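Local coordinates for probable branched-chain-amino-acid aminotransferase (Thermotoga maritima MSB8, PDB 3CSW), which probably transfers the amino group between leucine, isoleucine or valine and 2-oxoglutarate, using pyridoxal 5'-phosphate as cofactor, at the interface of chains A and B. Numbering follows the deposited sequence. Chains: chain A/B, Putative branched-chain-amino-acid aminotransferase.

The interface of chains A and B. Residues chain A 37-40, 147-148, 153; chain B 37-41, 101, 103, 147-149, 153.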
loop_
_atom_site.group_PDB
_atom_site.type_symbol
_atom_site.label_atom_id
_atom_site.label_comp_id
_atom_site.label_asym_id
_atom_site.label_seq_id
_atom_site.Cartn_x
_atom_site.Cartn_y
_atom_site.Cartn_z
ATOM N N SER A 37 -30.524 2.177 9.714
ATOM C CA SER A 37 -29.962 0.833 9.778
ATOM C C SER A 37 -29.324 0.391 8.458
ATOM O O SER A 37 -28.603 -0.593 8.428
ATOM C CB SER A 37 -31.039 -0.186 10.221
ATOM O OG SER A 37 -32.007 -0.434 9.193
ATOM N N LEU A 38 -29.613 1.105 7.374
ATOM C CA LEU A 38 -29.006 0.858 6.064
ATOM C C LEU A 38 -27.516 1.180 6.089
ATOM O O LEU A 38 -26.770 0.692 5.260
ATOM C CB LEU A 38 -29.717 1.657 4.961
ATOM C CG LEU A 38 -31.211 1.366 4.727
ATOM C CD1 LEU A 38 -31.749 2.192 3.544
ATOM C CD2 LEU A 38 -31.474 -0.112 4.504
ATOM N N GLN A 39 -27.095 1.989 7.060
ATOM C CA GLN A 39 -25.680 2.258 7.316
ATOM C C GLN A 39 -24.965 1.115 8.045
ATOM O O GLN A 39 -23.739 1.154 8.191
ATOM C CB GLN A 39 -25.515 3.557 8.119
ATOM C CG GLN A 39 -26.095 4.763 7.381
ATOM C CD GLN A 39 -25.832 6.107 8.057
ATOM O OE1 GLN A 39 -26.762 6.852 8.315
ATOM N NE2 GLN A 39 -24.562 6.427 8.315
ATOM N N GLY A 40 -25.736 0.134 8.535
ATOM C CA GLY A 40 -25.203 -1.038 9.196
ATOM C C GLY A 40 -25.571 -1.155 10.673
ATOM O O GLY A 40 -25.767 -0.163 11.354
ATOM N N THR A 147 -22.690 -4.985 9.797
ATOM C CA THR A 147 -23.394 -5.764 8.763
ATOM C C THR A 147 -23.110 -5.318 7.314
ATOM O O THR A 147 -23.207 -6.120 6.374
ATOM C CB THR A 147 -24.932 -5.737 8.983
ATOM O OG1 THR A 147 -25.367 -4.370 9.114
ATOM C CG2 THR A 147 -25.340 -6.574 10.228
ATOM N N GLY A 148 -22.762 -4.048 7.141
ATOM C CA GLY A 148 -22.524 -3.501 5.815
ATOM C C GLY A 148 -21.097 -3.359 5.350
ATOM O O GLY A 148 -20.892 -2.853 4.259
ATOM N N VAL A 153 -19.165 -8.188 2.924
ATOM C CA VAL A 153 -20.379 -8.259 2.078
ATOM C C VAL A 153 -20.019 -8.741 0.660
ATOM O O VAL A 153 -20.625 -9.684 0.139
ATOM C CB VAL A 153 -21.163 -6.895 2.044
ATOM C CG1 VAL A 153 -22.274 -6.882 0.942
ATOM C CG2 VAL A 153 -21.755 -6.599 3.409
ATOM N N SER B 37 -31.472 -6.143 4.261
ATOM C CA SER B 37 -31.302 -4.718 4.018
ATOM C C SER B 37 -30.137 -4.149 4.861
ATOM O O SER B 37 -29.536 -3.148 4.496
ATOM C CB SER B 37 -32.624 -3.956 4.267
ATOM O OG SER B 37 -32.862 -3.658 5.643
ATOM N N LEU B 38 -29.831 -4.805 5.990
ATOM C CA LEU B 38 -28.718 -4.409 6.867
ATOM C C LEU B 38 -27.335 -4.506 6.212
ATOM O O LEU B 38 -26.378 -3.920 6.706
ATOM C CB LEU B 38 -28.731 -5.237 8.161
ATOM C CG LEU B 38 -29.966 -5.102 9.056
ATOM C CD1 LEU B 38 -29.854 -5.976 10.345
ATOM C CD2 LEU B 38 -30.200 -3.629 9.369
ATOM N N GLN B 39 -27.245 -5.239 5.105
ATOM C CA GLN B 39 -26.027 -5.328 4.307
ATOM C C GLN B 39 -25.830 -4.136 3.384
ATOM O O GLN B 39 -24.803 -4.042 2.756
ATOM C CB GLN B 39 -26.039 -6.613 3.469
ATOM C CG GLN B 39 -25.858 -7.846 4.318
ATOM C CD GLN B 39 -25.694 -9.099 3.488
ATOM O OE1 GLN B 39 -26.636 -9.537 2.830
ATOM N NE2 GLN B 39 -24.488 -9.684 3.510
ATOM N N GLY B 40 -26.832 -3.269 3.262
ATOM C CA GLY B 40 -26.702 -2.045 2.486
ATOM C C GLY B 40 -27.593 -1.945 1.270
ATOM O O GLY B 40 -28.069 -2.950 0.747
ATOM N N ALA B 41 -27.846 -0.705 0.861
ATOM C CA ALA B 41 -28.578 -0.397 -0.363
ATOM C C ALA B 41 -27.712 0.481 -1.276
ATOM O O ALA B 41 -26.910 1.292 -0.795
ATOM C CB ALA B 41 -29.904 0.329 -0.040
ATOM N N TYR B 101 -33.107 4.568 -2.783
ATOM C CA TYR B 101 -32.395 3.373 -2.348
ATOM C C TYR B 101 -32.846 2.174 -3.176
ATOM O O TYR B 101 -34.037 1.960 -3.375
ATOM C CB TYR B 101 -32.682 3.062 -0.882
ATOM C CG TYR B 101 -32.319 4.145 0.104
ATOM C CD1 TYR B 101 -31.018 4.317 0.496
ATOM C CD2 TYR B 101 -33.300 4.985 0.664
ATOM C CE1 TYR B 101 -30.665 5.288 1.415
ATOM C CE2 TYR B 101 -32.962 5.958 1.598
ATOM C CZ TYR B 101 -31.628 6.101 1.962
ATOM O OH TYR B 101 -31.231 7.046 2.877
ATOM N N PHE B 103 -32.200 -2.066 -3.602
ATOM C CA PHE B 103 -31.731 -3.189 -2.786
ATOM C C PHE B 103 -31.206 -4.348 -3.614
ATOM O O PHE B 103 -31.912 -4.843 -4.486
ATOM C CB PHE B 103 -32.846 -3.658 -1.854
ATOM C CG PHE B 103 -33.215 -2.643 -0.820
ATOM C CD1 PHE B 103 -32.600 -2.637 0.425
ATOM C CD2 PHE B 103 -34.154 -1.647 -1.104
ATOM C CE1 PHE B 103 -32.937 -1.667 1.385
ATOM C CE2 PHE B 103 -34.488 -0.670 -0.147
ATOM C CZ PHE B 103 -33.882 -0.691 1.092
ATOM N N THR B 147 -24.783 2.107 0.921
ATOM C CA THR B 147 -25.018 2.798 2.209
ATOM C C THR B 147 -24.158 2.355 3.389
ATOM O O THR B 147 -23.995 3.124 4.325
ATOM C CB THR B 147 -26.488 2.689 2.658
ATOM O OG1 THR B 147 -26.861 1.309 2.700
ATOM C CG2 THR B 147 -27.391 3.408 1.707
ATOM N N GLY B 148 -23.613 1.140 3.358
ATOM C CA GLY B 148 -22.837 0.620 4.477
ATOM C C GLY B 148 -21.325 0.756 4.393
ATOM O O GLY B 148 -20.624 0.347 5.303
ATOM N N ARG B 149 -20.818 1.339 3.310
ATOM C CA ARG B 149 -19.376 1.467 3.121
ATOM C C ARG B 149 -18.754 2.206 4.321
ATOM O O ARG B 149 -19.175 3.306 4.695
ATOM C CB ARG B 149 -18.993 2.030 1.729
ATOM C CG ARG B 149 -19.428 3.442 1.369
ATOM C CD ARG B 149 -18.926 3.788 -0.058
ATOM N NE ARG B 149 -17.480 3.740 -0.075
ATOM C CZ ARG B 149 -16.723 3.289 -1.074
ATOM N NH1 ARG B 149 -17.243 2.835 -2.218
ATOM N NH2 ARG B 149 -15.418 3.258 -0.902
ATOM N N VAL B 153 -19.190 5.816 6.393
ATOM C CA VAL B 153 -19.887 5.675 7.672
ATOM C C VAL B 153 -19.048 6.186 8.849
ATOM O O VAL B 153 -19.556 6.932 9.685
ATOM C CB VAL B 153 -20.435 4.218 7.903
ATOM C CG1 VAL B 153 -20.868 3.996 9.364
ATOM C CG2 VAL B 153 -21.596 3.944 6.924
HETATM O O HOH W 1 -22.943 -1.818 2.659
HETATM O O HOH W 2 -25.167 -1.544 5.728
HETATM O O HOH W 3 -21.842 -0.875 7.584
#
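The hydroxyl OG1 of B:Thr147 is gripped by two hydrogen bonds, one with each subunit: it donates to the backbone carbonyl O of A:Leu38 at 2.6 Å and accepts from the backbone N of B:Ala41, a nearly straight bond (171° at H). This two-fold contact joins two copies of a class-IV (fold-type IV) pyridoxal-phosphate aminotransferase, a family in which the dimer is the usual building block, so this interface, within a deposited assembly of four copies, is probably biological. Thr147 follows Lys145, the predicted Schiff-base lysine, by two residues. OG1 is tucked between its own backbone N and carbonyl carbon (chi1 55°) and reaches the A:Leu38 carbonyl from above its plane, 51° out of it. The same carbonyl O also binds water 2, which bridges to B:Leu38 O at 2.8 Å, so water 2, close to the two-fold axis, links the twin carbonyls. In the twin bond, A:Thr147 OG1 lies 2.7 Å from B:Leu38 O. An alanine in place of B:Thr147 would remove the hydroxyl and probably loosen both the clasp on chain A and the anchoring of the B:Ala41 amide.

A:Leu38 makes a large share of the apolar contact. Its CG lies beside the backbone N, anti to the carbonyl carbon, and the side chain forks over chain B: CD1 lies on one face of the B:Tyr101 ring, 3.9 Å from the centroid and off-centre, toward the perimeter, while CD2 meets CE1 of B:Phe103 at 3.8 Å, the two side chains crossing at about a right angle. Its twin, B:Leu38, sets CD2 3.6 Å from A:Ser37 CB. Nearby, the extended A:Gln39 side chain obliquely crosses B:Val153, whose CG2 packs 3.7 Å from A:Gln39 O.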